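Local structure of blood group a-and b-cleaving endo-beta-galactosidase (Streptococcus pneumoniae, 2YGM) at residues 197-202 against 252-257; 244-249 against 340-345; 262-267 against 316-321; 285-290 against 297-302. The protein is part of an endo-beta-galactosidase that cleaves blood group A and B glycans, its two NPCBM/NEW2 domains probably binding carbohydrate. One frame throughout, in Å; residues are numbered along the deposited sequence. Where two conformers were deposited one is given.

How the interactions relate
All four contacts lie in the second NPCBM/NEW2 domain and stitch strands of its two facing antiparallel sheets. Interactions 1 and 4 lie at the two outer edges of one five-stranded sheet, with centres about 17 Å apart and no touch between them. Interactions 2 and 3 belong to the other sheet, where strands 242-246 and 262-270 both pair with 342-352. The layers meet where Ile285 and Phe288 of interaction 4 pack on Asp341, Leu343 and Leu345 of interaction 2, and where Ile297 of interaction 4 meets Val319 and Ile321 of interaction 3. Interaction 2 carries the bound sodium ion; the side chain of Lys287 of interaction 4 is about 12 Å from it.

Interaction 1: 197-202 against 252-257; sequences WVDATH and SIKYDV
The carbonyl oxygen of Ser252 is held by the segment 197-202 through two hydrogens: Thr201 N gives it a nearly straight hydrogen bond of 2.7 Å (172°), and Ala200 CA adds a C-H...O contact. Thr201 also answers in the other direction. Its hydroxyl sits between its own backbone N and carbonyl carbon (chi1 58°), where OG1 accepts Ser252 N at 2.9 Å; a threonine can thus replace a main-chain acceptor with its side chain. Further along, Lys254 N donates to Asp199 O and Val198 N to Lys254 O, the latter at 2.7 Å. Ala200 and Ile253 form an antiparallel non-hydrogen-bonded pair, and the small methyl Ala200 CB lets the Trp197 indole lie close, with CB 3.8 Å above the centre of one of its faces. Trp197 CB sits over the Tyr255 ring as a CH-pi contact, 4.2 Å from the centroid, while Tyr255 OH comes to the indole at its edge, in plane, near CE3. Ile253 CG2 packs obliquely on Trp197 CE3 at 3.7 Å, its branched chain filling the angle between the aromatics. On the outer side the forked Val198 straddles two neighbours, CG1 against Lys254 CE and CG2 against Asp256 CB, the latter pair 3.7 Å apart. The indole also makes a cation-pi contact with Lys213, beyond the two segments. In the sheet, the short, weakly bonded strand 199-200 is the outermost one, and strand 251-256 lies between it and strand 327-334, to which Ile253 and Tyr255 bond through Leu330 and Ile328.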
loop_
_atom_site.group_PDB
_atom_site.type_symbol
_atom_site.label_atom_id
_atom_site.label_comp_id
_atom_site.label_asym_id
_atom_site.label_seq_id
_atom_site.Cartn_x
_atom_site.Cartn_y
_atom_site.Cartn_z
ATOM N N TRP A 197 -14.763 13.352 -20.789
ATOM C CA TRP A 197 -13.922 14.407 -21.355
ATOM C C TRP A 197 -14.754 15.224 -22.343
ATOM O O TRP A 197 -15.771 14.742 -22.839
ATOM C CB TRP A 197 -12.670 13.821 -22.042
ATOM C CG TRP A 197 -12.955 12.675 -22.992
ATOM C CD1 TRP A 197 -13.677 12.726 -24.151
ATOM C CD2 TRP A 197 -12.526 11.312 -22.853
ATOM N NE1 TRP A 197 -13.727 11.487 -24.741
ATOM C CE2 TRP A 197 -13.030 10.600 -23.965
ATOM C CE3 TRP A 197 -11.769 10.625 -21.896
ATOM C CZ2 TRP A 197 -12.800 9.232 -24.147
ATOM C CZ3 TRP A 197 -11.543 9.269 -22.074
ATOM C CH2 TRP A 197 -12.054 8.586 -23.194
ATOM N N VAL A 198 -14.332 16.458 -22.614
ATOM C CA VAL A 198 -14.925 17.259 -23.693
ATOM C C VAL A 198 -14.655 16.549 -25.027
ATOM O O VAL A 198 -15.579 16.317 -25.810
ATOM C CB VAL A 198 -14.387 18.717 -23.710
ATOM C CG1 VAL A 198 -15.038 19.529 -24.830
ATOM C CG2 VAL A 198 -14.628 19.391 -22.365
ATOM N N ASP A 199 -13.385 16.220 -25.266
ATOM C CA ASP A 199 -12.984 15.176 -26.226
ATOM C C ASP A 199 -11.532 14.734 -26.023
ATOM O O ASP A 199 -10.783 15.335 -25.246
ATOM C CB ASP A 199 -13.269 15.555 -27.695
ATOM C CG ASP A 199 -12.214 16.461 -28.295
ATOM O OD1 ASP A 199 -11.710 17.364 -27.588
ATOM O OD2 ASP A 199 -11.898 16.271 -29.488
ATOM N N ALA A 200 -11.148 13.674 -26.720
ATOM C CA ALA A 200 -9.810 13.117 -26.597
ATOM C C ALA A 200 -9.252 12.752 -27.963
ATOM O O ALA A 200 -9.994 12.301 -28.839
ATOM C CB ALA A 200 -9.832 11.890 -25.683
ATOM N N THR A 201 -7.948 12.961 -28.132
ATOM C CA THR A 201 -7.212 12.479 -29.301
ATOM C C THR A 201 -6.112 11.518 -28.854
ATOM O O THR A 201 -5.667 11.567 -27.702
ATOM C CB THR A 201 -6.568 13.632 -30.108
ATOM O OG1 THR A 201 -5.682 14.382 -29.263
ATOM C CG2 THR A 201 -7.627 14.557 -30.691
ATOM N N HIS A 202 -5.686 10.647 -29.768
ATOM C CA HIS A 202 -4.570 9.730 -29.528
ATOM C C HIS A 202 -3.674 9.602 -30.764
ATOM O O HIS A 202 -4.019 10.092 -31.834
ATOM C CB HIS A 202 -5.082 8.361 -29.085
ATOM C CG HIS A 202 -6.021 7.722 -30.058
ATOM N ND1 HIS A 202 -7.388 7.724 -29.884
ATOM C CD2 HIS A 202 -5.790 7.054 -31.213
ATOM C CE1 HIS A 202 -7.959 7.082 -30.887
ATOM N NE2 HIS A 202 -7.010 6.665 -31.707
ATOM N N SER A 252 -4.072 14.626 -26.879
ATOM C CA SER A 252 -4.624 15.369 -25.751
ATOM C C SER A 252 -5.966 14.836 -25.275
ATOM O O SER A 252 -6.734 14.262 -26.051
ATOM C CB SER A 252 -4.734 16.860 -26.090
ATOM O OG SER A 252 -5.306 17.584 -25.013
ATOM N N ILE A 253 -6.222 15.016 -23.980
ATOM C CA ILE A 253 -7.519 14.725 -23.387
ATOM C C ILE A 253 -7.960 15.968 -22.620
ATOM O O ILE A 253 -7.212 16.491 -21.785
ATOM C CB ILE A 253 -7.493 13.482 -22.455
ATOM C CG1 ILE A 253 -6.723 12.326 -23.105
ATOM C CG2 ILE A 253 -8.928 13.047 -22.109
ATOM C CD1 ILE A 253 -6.506 11.125 -22.208
ATOM N N LYS A 254 -9.168 16.442 -22.921
ATOM C CA LYS A 254 -9.640 17.731 -22.418
ATOM C C LYS A 254 -10.775 17.590 -21.405
ATOM O O LYS A 254 -11.799 16.961 -21.682
ATOM C CB LYS A 254 -10.056 18.638 -23.592
ATOM C CG LYS A 254 -10.527 20.047 -23.197
ATOM C CD LYS A 254 -10.405 21.050 -24.353
ATOM C CE LYS A 254 -11.420 20.789 -25.463
ATOM N NZ LYS A 254 -11.200 21.673 -26.651
ATOM N N TYR A 255 -10.586 18.186 -20.233
ATOM C CA TYR A 255 -11.643 18.230 -19.219
ATOM C C TYR A 255 -12.130 19.641 -18.932
ATOM O O TYR A 255 -11.337 20.576 -18.794
ATOM C CB TYR A 255 -11.204 17.533 -17.924
ATOM C CG TYR A 255 -11.012 16.055 -18.123
ATOM C CD1 TYR A 255 -12.091 15.181 -18.068
ATOM C CD2 TYR A 255 -9.751 15.532 -18.407
ATOM C CE1 TYR A 255 -11.915 13.821 -18.271
ATOM C CE2 TYR A 255 -9.566 14.174 -18.616
ATOM C CZ TYR A 255 -10.649 13.324 -18.547
ATOM O OH TYR A 255 -10.465 11.977 -18.755
ATOM N N ASP A 256 -13.447 19.776 -18.854
ATOM C CA ASP A 256 -14.075 21.021 -18.458
ATOM C C ASP A 256 -14.295 21.006 -16.952
ATOM O O ASP A 256 -15.084 20.215 -16.441
ATOM C CB ASP A 256 -15.403 21.208 -19.206
ATOM C CG ASP A 256 -16.183 22.424 -18.732
ATOM O OD1 ASP A 256 -15.570 23.478 -18.452
ATOM O OD2 ASP A 256 -17.422 22.321 -18.646
ATOM N N VAL A 257 -13.578 21.876 -16.249
ATOM C CA VAL A 257 -13.716 21.995 -14.802
ATOM C C VAL A 257 -14.275 23.367 -14.389
ATOM O O VAL A 257 -14.051 23.825 -13.262
ATOM C CB VAL A 257 -12.386 21.681 -14.066
ATOM C CG1 VAL A 257 -11.923 20.254 -14.371
ATOM C CG2 VAL A 257 -11.296 22.699 -14.418
#

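Interaction 2: 244-249 against 340-345; sequences GTVASN and ADELVL. With NA (sodium ion), chain F.
Thr245 and Leu343 form an antiparallel hydrogen-bonded pair within a beta-sandwich, the fold of NPCBM/NEW2 domains, and with Asp341 they bury the most surface in this contact. Thr245 N donates to Leu343 O at 2.9 Å and Leu343 N returns a bond to Thr245 O at 2.7 Å, so the backbone N and O of both residues are satisfied in this buried place. Their side chains share one sheet face, where Thr245 CG2 lies 4.2 Å from Leu343 CB. Branching at CB suits the threonine to an extended strand, and the leucine carries its bulk toward Ile285 of the opposite layer. Gly244 pairs with Val344 one step back, its CA lying 3.9 Å from Val344 CG1. Past the end of strand 244-246, Asp341 takes over. Its carbonyl oxygen accepts Ala247 N in an almost straight bond (2.8 Å, 175° at the hydrogen), although the donor stands above the carbonyl plane by 36°. The apolar part of the same residue is used too, for Asp341 CB packs against Val246 CG1 at 3.5 Å. The carboxylate, with CG anti to the carbonyl carbon (chi1 -70°), is directed to a sodium ion, which a short, anionic side chain is well suited to meet. Asp341 OD1 also has a weak hydrogen bond with Ser334 OG. The ion is shared with the main-chain oxygen of Asp284, and Asp341 OD1 reaches it at 2.6 Å.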
loop_
_atom_site.group_PDB
_atom_site.type_symbol
_atom_site.label_atom_id
_atom_site.label_comp_id
_atom_site.label_asym_id
_atom_site.label_seq_id
_atom_site.Cartn_x
_atom_site.Cartn_y
_atom_site.Cartn_z
ATOM N N GLY A 244 -5.755 4.835 -20.394
ATOM C CA GLY A 244 -4.815 4.264 -21.361
ATOM C C GLY A 244 -4.910 4.973 -22.695
ATOM O O GLY A 244 -5.962 4.965 -23.333
ATOM N N THR A 245 -3.816 5.600 -23.112
ATOM C CA THR A 245 -3.812 6.375 -24.354
ATOM C C THR A 245 -2.529 6.185 -25.197
ATOM O O THR A 245 -1.597 5.514 -24.768
ATOM C CB THR A 245 -4.104 7.875 -24.078
ATOM O OG1 THR A 245 -4.446 8.534 -25.303
ATOM C CG2 THR A 245 -2.908 8.563 -23.429
ATOM N N VAL A 246 -2.509 6.758 -26.400
ATOM C CA VAL A 246 -1.322 6.754 -27.261
ATOM C C VAL A 246 -0.825 8.187 -27.425
ATOM O O VAL A 246 -1.598 9.084 -27.759
ATOM C CB VAL A 246 -1.623 6.151 -28.663
ATOM C CG1 VAL A 246 -0.346 5.956 -29.457
ATOM C CG2 VAL A 246 -2.338 4.824 -28.536
ATOM N N ALA A 247 0.461 8.405 -27.179
ATOM C CA ALA A 247 1.053 9.727 -27.361
ATOM C C ALA A 247 1.121 10.111 -28.837
ATOM O O ALA A 247 1.165 9.250 -29.726
ATOM C CB ALA A 247 2.433 9.793 -26.728
ATOM N N SER A 248 1.122 11.413 -29.087
ATOM C CA SER A 248 1.238 11.943 -30.438
ATOM C C SER A 248 2.099 13.207 -30.398
ATOM O O SER A 248 3.098 13.244 -29.682
ATOM C CB SER A 248 -0.155 12.184 -31.037
ATOM O OG SER A 248 -0.087 12.714 -32.345
ATOM N N ASN A 249 1.695 14.221 -31.146
ATOM C CA ASN A 249 2.508 15.406 -31.343
ATOM C C ASN A 249 2.114 16.731 -30.696
ATOM O O ASN A 249 2.480 17.767 -31.243
ATOM C CB ASN A 249 2.695 15.648 -32.843
ATOM C CG ASN A 249 1.421 16.116 -33.519
ATOM O OD1 ASN A 249 1.337 17.247 -33.994
ATOM N ND2 ASN A 249 0.423 15.246 -33.568
ATOM N N ALA A 340 6.727 2.741 -30.147
ATOM C CA ALA A 340 6.073 2.599 -28.845
ATOM C C ALA A 340 5.596 3.942 -28.286
ATOM O O ALA A 340 6.383 4.711 -27.724
ATOM C CB ALA A 340 7.002 1.901 -27.860
ATOM N N ASP A 341 4.304 4.220 -28.448
ATOM C CA ASP A 341 3.722 5.491 -28.011
ATOM C C ASP A 341 2.662 5.345 -26.907
ATOM O O ASP A 341 2.126 6.345 -26.429
ATOM C CB ASP A 341 3.120 6.242 -29.204
ATOM C CG ASP A 341 4.167 6.782 -30.159
ATOM O OD1 ASP A 341 5.192 7.337 -29.699
ATOM O OD2 ASP A 341 3.956 6.659 -31.385
ATOM N N GLU A 342 2.371 4.111 -26.503
ATOM C CA GLU A 342 1.294 3.844 -25.544
ATOM C C GLU A 342 1.625 4.261 -24.118
ATOM O O GLU A 342 2.562 3.741 -23.511
ATOM C CB GLU A 342 0.870 2.374 -25.581
ATOM C CG GLU A 342 0.436 1.905 -26.968
ATOM C CD GLU A 342 -0.830 1.071 -26.949
ATOM O OE1 GLU A 342 -1.252 0.613 -25.864
ATOM O OE2 GLU A 342 -1.410 0.877 -28.035
ATOM N N LEU A 343 0.843 5.209 -23.604
ATOM C CA LEU A 343 0.951 5.700 -22.227
ATOM C C LEU A 343 -0.204 5.206 -21.369
ATOM O O LEU A 343 -1.300 4.961 -21.873
ATOM C CB LEU A 343 0.921 7.234 -22.200
ATOM C CG LEU A 343 2.213 8.029 -22.034
ATOM C CD1 LEU A 343 1.878 9.440 -21.626
ATOM C CD2 LEU A 343 3.104 7.401 -20.993
ATOM N N VAL A 344 0.047 5.079 -20.066
ATOM C CA VAL A 344 -1.028 4.888 -19.090
ATOM C C VAL A 344 -0.912 5.872 -17.938
ATOM O O VAL A 344 0.187 6.197 -17.487
ATOM C CB VAL A 344 -1.136 3.437 -18.545
ATOM C CG1 VAL A 344 -1.865 2.543 -19.539
ATOM C CG2 VAL A 344 0.225 2.867 -18.191
ATOM N N LEU A 345 -2.060 6.365 -17.489
ATOM C CA LEU A 345 -2.123 7.195 -16.299
ATOM C C LEU A 345 -2.758 6.347 -15.201
ATOM O O LEU A 345 -3.960 6.077 -15.224
ATOM C CB LEU A 345 -2.925 8.482 -16.557
ATOM C CG LEU A 345 -2.616 9.285 -17.835
ATOM C CD1 LEU A 345 -3.636 10.394 -18.061
ATOM C CD2 LEU A 345 -1.212 9.854 -17.825
HETATM NA NA NA F . 7.712 6.682 -29.724
#

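Interaction 3: 262-267 against 316-321; sequences VTRFIS and LVDVEI
Strand 262-267 and the antiparallel strand 316-320, with Ile321 just beyond it, form a regular beta ladder, in which Phe265 with Val319 and Ser267 with Val317 are hydrogen-bonded pairs. The shortest rung is Val317 N to Ser267 O, 2.7 Å, and Ile321 N to Thr263 O closes the far end. On one face, Arg264 reaches diagonally to Asp318, whose pair across the ladder is Ile266. The arginine chain runs extended from CG to NE, and its guanidinium meets the carboxylate side-on: NE bonds Asp318 OD1 at 2.8 Å and NH2 bonds Asp318 OD2 at 2.7 Å. Both oxygens use their syn lone pairs, and with the planes 27° apart the salt bridge is nearly flat. Ile266 CD1 lies 3.5 Å above the centre of one guanidinium face, an apolar cover that probably strengthens the ion pair. The face of Phe265, Val317 and Val319 is largely apolar, Ser267 being the exception, with OG hydrogen-bonded to Gly346 O. Val317 CG1 touches the edge of the Phe265 ring at CE2 (4.0 Å), and Ile321 CD1 meets Phe265 CB at the same distance, beta-branched residues filling in beside the large ring. Strand 262-270 is flanked on its other side by strand 342-352, to which Arg264 and Ile266 bond through Met351 and Leu349, while Val317, Val319 and Ile321 pack on Tyr298 and Ile297 of strand 295-299.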
loop_
_atom_site.group_PDB
_atom_site.type_symbol
_atom_site.label_atom_id
_atom_site.label_comp_id
_atom_site.label_asym_id
_atom_site.label_seq_id
_atom_site.Cartn_x
_atom_site.Cartn_y
_atom_site.Cartn_z
ATOM N N VAL A 262 -11.913 22.123 -8.494
ATOM C CA VAL A 262 -10.813 21.165 -8.534
ATOM C C VAL A 262 -9.529 21.874 -8.114
ATOM O O VAL A 262 -9.192 22.934 -8.647
ATOM C CB VAL A 262 -10.665 20.530 -9.941
ATOM C CG1 VAL A 262 -9.471 19.585 -9.991
ATOM C CG2 VAL A 262 -11.934 19.782 -10.323
ATOM N N THR A 263 -8.825 21.283 -7.153
ATOM C CA THR A 263 -7.623 21.890 -6.589
ATOM C C THR A 263 -6.344 21.146 -6.966
ATOM O O THR A 263 -5.245 21.661 -6.766
ATOM C CB THR A 263 -7.703 21.948 -5.043
ATOM O OG1 THR A 263 -7.991 20.641 -4.529
ATOM C CG2 THR A 263 -8.782 22.926 -4.585
ATOM N N ARG A 264 -6.488 19.944 -7.519
ATOM C CA ARG A 264 -5.363 19.023 -7.617
ATOM C C ARG A 264 -5.588 17.969 -8.694
ATOM O O ARG A 264 -6.697 17.470 -8.870
ATOM C CB ARG A 264 -5.174 18.336 -6.262
ATOM C CG ARG A 264 -3.753 18.060 -5.822
ATOM C CD ARG A 264 -3.770 17.636 -4.344
ATOM N NE ARG A 264 -2.549 16.955 -3.904
ATOM C CZ ARG A 264 -2.447 16.233 -2.785
ATOM N NH1 ARG A 264 -3.493 16.082 -1.974
ATOM N NH2 ARG A 264 -1.297 15.649 -2.473
ATOM N N PHE A 265 -4.525 17.648 -9.420
ATOM C CA PHE A 265 -4.511 16.475 -10.298
ATOM C C PHE A 265 -3.444 15.527 -9.796
ATOM O O PHE A 265 -2.314 15.941 -9.558
ATOM C CB PHE A 265 -4.232 16.865 -11.751
ATOM C CG PHE A 265 -3.942 15.691 -12.647
ATOM C CD1 PHE A 265 -4.972 14.874 -13.104
ATOM C CD2 PHE A 265 -2.632 15.397 -13.027
ATOM C CE1 PHE A 265 -4.704 13.784 -13.925
ATOM C CE2 PHE A 265 -2.355 14.310 -13.850
ATOM C CZ PHE A 265 -3.393 13.505 -14.303
ATOM N N ILE A 266 -3.811 14.263 -9.615
ATOM C CA ILE A 266 -2.867 13.250 -9.139
ATOM C C ILE A 266 -2.944 11.990 -9.986
ATOM O O ILE A 266 -4.029 11.464 -10.236
ATOM C CB ILE A 266 -3.078 12.882 -7.643
ATOM C CG1 ILE A 266 -3.197 14.137 -6.771
ATOM C CG2 ILE A 266 -1.930 11.998 -7.141
ATOM C CD1 ILE A 266 -3.467 13.844 -5.295
ATOM N N SER A 267 -1.776 11.520 -10.421
ATOM C CA SER A 267 -1.647 10.286 -11.191
ATOM C C SER A 267 -0.193 9.833 -11.236
ATOM O O SER A 267 0.722 10.659 -11.201
ATOM C CB SER A 267 -2.137 10.494 -12.626
ATOM O OG SER A 267 -2.184 9.266 -13.329
ATOM N N LEU A 316 5.369 10.080 -10.092
ATOM C CA LEU A 316 4.163 10.627 -9.503
ATOM C C LEU A 316 3.947 12.071 -9.938
ATOM O O LEU A 316 4.823 12.925 -9.770
ATOM C CB LEU A 316 4.225 10.508 -7.975
ATOM C CG LEU A 316 3.174 11.211 -7.107
ATOM C CD1 LEU A 316 1.758 10.715 -7.408
ATOM C CD2 LEU A 316 3.518 11.028 -5.634
ATOM N N VAL A 317 2.774 12.321 -10.512
ATOM C CA VAL A 317 2.347 13.671 -10.852
ATOM C C VAL A 317 1.326 14.127 -9.815
ATOM O O VAL A 317 0.276 13.502 -9.635
ATOM C CB VAL A 317 1.747 13.747 -12.275
ATOM C CG1 VAL A 317 1.395 15.186 -12.638
ATOM C CG2 VAL A 317 2.716 13.177 -13.290
ATOM N N ASP A 318 1.659 15.215 -9.129
ATOM C CA ASP A 318 0.820 15.782 -8.084
ATOM C C ASP A 318 0.929 17.291 -8.187
ATOM O O ASP A 318 1.776 17.908 -7.540
ATOM C CB ASP A 318 1.285 15.287 -6.705
ATOM C CG ASP A 318 0.366 15.727 -5.566
ATOM O OD1 ASP A 318 -0.547 16.556 -5.779
ATOM O OD2 ASP A 318 0.569 15.237 -4.437
ATOM N N VAL A 319 0.066 17.881 -9.008
ATOM C CA VAL A 319 0.160 19.304 -9.315
ATOM C C VAL A 319 -1.041 20.110 -8.806
ATOM O O VAL A 319 -2.188 19.662 -8.886
ATOM C CB VAL A 319 0.434 19.546 -10.833
ATOM C CG1 VAL A 319 -0.785 19.196 -11.692
ATOM C CG2 VAL A 319 0.912 20.978 -11.089
ATOM N N GLU A 320 -0.742 21.290 -8.271
ATOM C CA GLU A 320 -1.728 22.256 -7.814
ATOM C C GLU A 320 -2.479 22.826 -9.012
ATOM O O GLU A 320 -1.858 23.256 -9.982
ATOM C CB GLU A 320 -0.999 23.385 -7.074
ATOM C CG GLU A 320 -1.862 24.314 -6.225
ATOM C CD GLU A 320 -1.013 25.250 -5.373
ATOM O OE1 GLU A 320 -0.458 26.233 -5.912
ATOM O OE2 GLU A 320 -0.894 24.998 -4.155
ATOM N N ILE A 321 -3.806 22.810 -8.954
ATOM C CA ILE A 321 -4.620 23.465 -9.977
ATOM C C ILE A 321 -5.028 24.862 -9.498
ATOM O O ILE A 321 -5.696 24.989 -8.468
ATOM C CB ILE A 321 -5.900 22.659 -10.336
ATOM C CG1 ILE A 321 -5.589 21.178 -10.596
ATOM C CG2 ILE A 321 -6.642 23.303 -11.515
ATOM C CD1 ILE A 321 -4.703 20.886 -11.786
#

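Interaction 4: 285-290 against 297-302; sequences IQKFEV and IYSSDS
With chi1 at 61°, Ser300 OG is held between its backbone N and carbonyl carbon, and from there it accepts Phe288 N at 2.7 Å. Ser300 N donates in return to Phe288 O, so the serine grips both polar atoms of one residue and takes up the sheet pairing as its chain turns into a 3-10 segment. Tyr298 and Phe288 both carry CG anti to the backbone N (chi1 165° and 172°); their side chains cross at about a right angle, with Tyr298 CE2 4.1 Å from Phe288 CD2, at the Phe288 ring edge. These strands form a beta hairpin, 285-292 with 295-299, that contains a classic beta bulge: Ile297 and Tyr298 both face Val290. Val290 O accepts Ile297 N at 2.9 Å and, weakly, Tyr298 N at 3.4 Å, while Val290 CG1 packs on Ile297 CG1. On the other face a water donates to Glu289 OE2 (2.6 Å) and hydrogen-bonds Ser299 OG. Tyr333 of strand 327-334 binds Glu289 OE1 through its hydroxyl and makes a cation-pi contact with Lys287. The long Lys287 chain runs alongside Asp301, CD 3.4 Å from Asp301 OD2, and its NZ makes a long salt bridge to Glu289 OE2.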
loop_
_atom_site.group_PDB
_atom_site.type_symbol
_atom_site.label_atom_id
_atom_site.label_comp_id
_atom_site.label_asym_id
_atom_site.label_seq_id
_atom_site.Cartn_x
_atom_site.Cartn_y
_atom_site.Cartn_z
ATOM N N ILE A 285 8.395 7.894 -24.870
ATOM C CA ILE A 285 7.571 9.078 -24.656
ATOM C C ILE A 285 8.506 10.223 -24.303
ATOM O O ILE A 285 9.310 10.092 -23.377
ATOM C CB ILE A 285 6.591 8.871 -23.470
ATOM C CG1 ILE A 285 5.753 7.589 -23.648
ATOM C CG2 ILE A 285 5.737 10.121 -23.231
ATOM C CD1 ILE A 285 4.726 7.632 -24.763
ATOM N N GLN A 286 8.401 11.337 -25.031
ATOM C CA GLN A 286 9.265 12.483 -24.767
ATOM C C GLN A 286 8.887 13.179 -23.458
ATOM O O GLN A 286 9.757 13.415 -22.620
ATOM C CB GLN A 286 9.280 13.463 -25.945
ATOM C CG GLN A 286 10.594 14.236 -26.090
ATOM C CD GLN A 286 11.794 13.325 -26.338
ATOM O OE1 GLN A 286 11.842 12.592 -27.327
ATOM N NE2 GLN A 286 12.772 13.377 -25.440
ATOM N N LYS A 287 7.599 13.480 -23.274
ATOM C CA LYS A 287 7.111 14.158 -22.068
ATOM C C LYS A 287 5.586 14.100 -21.904
ATOM O O LYS A 287 4.851 13.851 -22.863
ATOM C CB LYS A 287 7.583 15.617 -22.041
ATOM C CG LYS A 287 6.972 16.483 -23.140
ATOM C CD LYS A 287 7.719 17.792 -23.302
ATOM C CE LYS A 287 6.985 18.712 -24.253
ATOM N NZ LYS A 287 7.754 19.963 -24.491
ATOM N N PHE A 288 5.133 14.329 -20.673
ATOM C CA PHE A 288 3.711 14.441 -20.355
ATOM C C PHE A 288 3.476 15.787 -19.677
ATOM O O PHE A 288 4.198 16.159 -18.748
ATOM C CB PHE A 288 3.249 13.271 -19.471
ATOM C CG PHE A 288 1.843 13.418 -18.936
ATOM C CD1 PHE A 288 0.746 13.058 -19.710
ATOM C CD2 PHE A 288 1.620 13.911 -17.648
ATOM C CE1 PHE A 288 -0.561 13.193 -19.213
ATOM C CE2 PHE A 288 0.322 14.052 -17.145
ATOM C CZ PHE A 288 -0.771 13.692 -17.932
ATOM N N GLU A 289 2.474 16.512 -20.169
ATOM C CA GLU A 289 2.137 17.841 -19.664
ATOM C C GLU A 289 0.724 17.906 -19.085
ATOM O O GLU A 289 -0.216 17.330 -19.643
ATOM C CB GLU A 289 2.233 18.882 -20.783
ATOM C CG GLU A 289 3.630 19.303 -21.194
ATOM C CD GLU A 289 3.616 20.363 -22.296
ATOM O OE1 GLU A 289 2.597 20.469 -23.018
ATOM O OE2 GLU A 289 4.625 21.092 -22.440
ATOM N N VAL A 290 0.588 18.619 -17.971
ATOM C CA VAL A 290 -0.717 19.041 -17.465
ATOM C C VAL A 290 -0.890 20.529 -17.790
ATOM O O VAL A 290 -0.049 21.356 -17.423
ATOM C CB VAL A 290 -0.861 18.805 -15.937
ATOM C CG1 VAL A 290 -2.215 19.312 -15.441
ATOM C CG2 VAL A 290 -0.705 17.338 -15.604
ATOM N N ILE A 297 1.215 23.704 -16.312
ATOM C CA ILE A 297 1.454 23.806 -14.863
ATOM C C ILE A 297 2.321 22.666 -14.328
ATOM O O ILE A 297 2.835 22.734 -13.206
ATOM C CB ILE A 297 0.137 23.924 -14.048
ATOM C CG1 ILE A 297 -0.811 22.760 -14.359
ATOM C CG2 ILE A 297 -0.531 25.281 -14.309
ATOM C CD1 ILE A 297 -1.930 22.594 -13.354
ATOM N N TYR A 298 2.464 21.622 -15.140
ATOM C CA TYR A 298 3.406 20.537 -14.883
ATOM C C TYR A 298 3.936 19.958 -16.191
ATOM O O TYR A 298 3.184 19.808 -17.158
ATOM C CB TYR A 298 2.759 19.414 -14.061
ATOM C CG TYR A 298 3.565 18.131 -14.086
ATOM C CD1 TYR A 298 4.613 17.925 -13.186
ATOM C CD2 TYR A 298 3.310 17.144 -15.037
ATOM C CE1 TYR A 298 5.374 16.756 -13.219
ATOM C CE2 TYR A 298 4.069 15.975 -15.082
ATOM C CZ TYR A 298 5.094 15.788 -14.169
ATOM O OH TYR A 298 5.836 14.631 -14.207
ATOM N N SER A 299 5.225 19.623 -16.205
ATOM C CA SER A 299 5.818 18.856 -17.298
ATOM C C SER A 299 6.818 17.835 -16.768
ATOM O O SER A 299 7.633 18.144 -15.896
ATOM C CB SER A 299 6.495 19.772 -18.314
ATOM O OG SER A 299 6.929 19.027 -19.443
ATOM N N SER A 300 6.755 16.624 -17.312
ATOM C CA SER A 300 7.616 15.530 -16.875
ATOM C C SER A 300 9.091 15.768 -17.170
ATOM O O SER A 300 9.947 15.259 -16.453
ATOM C CB SER A 300 7.160 14.204 -17.486
ATOM O OG SER A 300 7.229 14.233 -18.896
ATOM N N ASP A 301 9.387 16.555 -18.203
ATOM C CA ASP A 301 10.777 16.831 -18.578
ATOM C C ASP A 301 11.534 17.726 -17.580
ATOM O O ASP A 301 12.764 17.804 -17.628
ATOM C CB ASP A 301 10.881 17.364 -20.022
ATOM C CG ASP A 301 10.304 18.767 -20.192
ATOM O OD1 ASP A 301 10.012 19.452 -19.186
ATOM O OD2 ASP A 301 10.151 19.193 -21.358
ATOM N N SER A 302 10.796 18.383 -16.681
ATOM C CA SER A 302 11.387 19.207 -15.612
ATOM C C SER A 302 12.188 18.357 -14.624
ATOM O O SER A 302 13.038 18.871 -13.891
ATOM C CB SER A 302 10.299 19.981 -14.851
ATOM O OG SER A 302 9.515 20.789 -15.714
HETATM O O HOH W 1 6.919 21.374 -21.185
#